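Local coordinates for Mgp-operon protein 3 (Mycoplasma pneumoniae, PDB 6RJ1) that probably takes part, as a membrane-attached extracellular adhesin, in the attachment of this human pathogen to host cells, at residues 37-42 with 57-62. Numbering follows the deposited sequence.
Sequences HPSYEL and VRSALV
S59 CB sits over the centre of one face of the Y40 ring in a CH-pi contact, 3.9 Å from the centroid, while H37 O and R58 N lie at the ring edge, near its plane. The H37 imidazole carries P38 CD over the centre of one face and S39 CA at its edge, and L61 CD1 approaches its CE1 obliquely. Both rings belong to the open end of an antiparallel beta hairpin, strands 40-48 and 52-59, and the site is a worked example of side chains continuing the cross-strand contacts of a hairpin toward its open end. In the ladder, E41 and R58 form a hydrogen-bonded pair, E41 N to R58 O at 2.8 Å and R58 N to E41 O at 3.1 Å. Their side chains run side by side, and a weak salt bridge joins OE2 to NE at 3.5 Å, at the guanidinium edge, while R58 NH1 donates a hydrogen bond to H452 O. On the opposite face, that of Y40, V57 and S59, Y40 CD1 meets V57 CG2, with Y114 of the next strand and V31 of helix 30-33 touching both. The Y40 hydroxyl is hydrogen-bonded to A112 O. Next to the E41-R58 pair, toward the loops, two serines meet. S39 OG, between its backbone N and carbonyl carbon (chi1 63°), pairs with H37 ND1 at 2.9 Å, and S39 N donates to the same ND1. Across from it, S59 OG accepts from L61 N at 3.0 Å, which makes an ST turn. The hydroxyls of S39 and S59 then bridge the segments, OG to OG, at 2.7 Å.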
# COMPACT_ATOMS: atom_id res chain seq x y z
N HIS A 37 -18.75 -7.02 -21.96
CA HIS A 37 -17.95 -8.06 -22.59
C HIS A 37 -17.56 -9.16 -21.57
O HIS A 37 -17.27 -8.84 -20.41
CB HIS A 37 -16.68 -7.41 -23.20
CG HIS A 37 -15.87 -8.35 -24.04
ND1 HIS A 37 -14.90 -9.16 -23.48
CD2 HIS A 37 -15.97 -8.63 -25.36
CE1 HIS A 37 -14.42 -9.88 -24.48
NE2 HIS A 37 -15.03 -9.59 -25.63
N PRO A 38 -17.51 -10.46 -22.00
CA PRO A 38 -17.14 -11.55 -21.08
C PRO A 38 -15.83 -11.40 -20.31
O PRO A 38 -15.68 -12.04 -19.27
CB PRO A 38 -17.10 -12.78 -21.98
CG PRO A 38 -17.99 -12.46 -23.10
CD PRO A 38 -17.85 -10.99 -23.34
N SER A 39 -14.87 -10.59 -20.81
CA SER A 39 -13.58 -10.36 -20.14
C SER A 39 -13.70 -9.58 -18.82
O SER A 39 -12.74 -9.56 -18.03
CB SER A 39 -12.59 -9.66 -21.06
OG SER A 39 -13.06 -8.37 -21.42
N TYR A 40 -14.85 -8.91 -18.60
CA TYR A 40 -15.09 -8.16 -17.38
C TYR A 40 -15.23 -9.09 -16.19
O TYR A 40 -15.78 -10.18 -16.30
CB TYR A 40 -16.27 -7.21 -17.50
CG TYR A 40 -15.92 -5.92 -18.22
CD1 TYR A 40 -15.31 -4.87 -17.55
CD2 TYR A 40 -16.22 -5.75 -19.57
CE1 TYR A 40 -14.99 -3.68 -18.20
CE2 TYR A 40 -15.90 -4.57 -20.23
CZ TYR A 40 -15.29 -3.54 -19.55
OH TYR A 40 -15.01 -2.36 -20.19
N GLU A 41 -14.67 -8.65 -15.07
CA GLU A 41 -14.60 -9.39 -13.82
C GLU A 41 -15.04 -8.47 -12.67
O GLU A 41 -14.58 -7.32 -12.59
CB GLU A 41 -13.15 -9.88 -13.65
CG GLU A 41 -12.80 -10.57 -12.34
CD GLU A 41 -11.40 -10.28 -11.81
OE1 GLU A 41 -10.64 -11.26 -11.62
OE2 GLU A 41 -11.07 -9.10 -11.58
N LEU A 42 -15.95 -8.96 -11.81
CA LEU A 42 -16.44 -8.22 -10.65
C LEU A 42 -15.35 -8.22 -9.58
O LEU A 42 -14.90 -9.29 -9.16
CB LEU A 42 -17.77 -8.81 -10.15
CG LEU A 42 -18.28 -8.34 -8.78
CD1 LEU A 42 -18.66 -6.88 -8.79
CD2 LEU A 42 -19.44 -9.19 -8.32
N VAL A 57 -16.26 -3.30 -11.89
CA VAL A 57 -15.81 -4.30 -12.86
C VAL A 57 -14.62 -3.81 -13.69
O VAL A 57 -14.56 -2.63 -14.06
CB VAL A 57 -16.96 -4.83 -13.77
CG1 VAL A 57 -17.97 -5.67 -13.00
CG2 VAL A 57 -17.65 -3.69 -14.53
N ARG A 58 -13.70 -4.73 -14.03
CA ARG A 58 -12.53 -4.44 -14.85
C ARG A 58 -12.28 -5.57 -15.85
O ARG A 58 -12.74 -6.68 -15.63
CB ARG A 58 -11.29 -4.17 -13.97
CG ARG A 58 -10.73 -5.38 -13.25
CD ARG A 58 -9.67 -5.00 -12.25
NE ARG A 58 -9.27 -6.16 -11.44
CZ ARG A 58 -8.39 -6.12 -10.45
NH1 ARG A 58 -7.80 -4.98 -10.13
NH2 ARG A 58 -8.09 -7.22 -9.78
N SER A 59 -11.57 -5.28 -16.94
CA SER A 59 -11.27 -6.28 -17.97
C SER A 59 -9.77 -6.42 -18.15
O SER A 59 -9.06 -5.41 -18.16
CB SER A 59 -11.94 -5.91 -19.29
OG SER A 59 -11.34 -6.56 -20.40
N ALA A 60 -9.30 -7.67 -18.34
CA ALA A 60 -7.89 -8.00 -18.58
C ALA A 60 -7.47 -7.59 -20.01
O ALA A 60 -6.31 -7.75 -20.40
CB ALA A 60 -7.66 -9.48 -18.37
N LEU A 61 -8.42 -7.06 -20.78
CA LEU A 61 -8.17 -6.61 -22.14
C LEU A 61 -7.90 -5.12 -22.21
O LEU A 61 -7.64 -4.61 -23.30
CB LEU A 61 -9.32 -7.01 -23.08
CG LEU A 61 -9.40 -8.48 -23.46
CD1 LEU A 61 -10.72 -8.77 -24.13
CD2 LEU A 61 -8.26 -8.91 -24.37
N VAL A 62 -7.94 -4.41 -21.06
CA VAL A 62 -7.68 -2.97 -21.00
C VAL A 62 -6.20 -2.71 -21.37
O VAL A 62 -5.32 -3.43 -20.91
CB VAL A 62 -8.11 -2.33 -19.65
CG1 VAL A 62 -7.18 -2.70 -18.49
CG2 VAL A 62 -8.24 -0.82 -19.77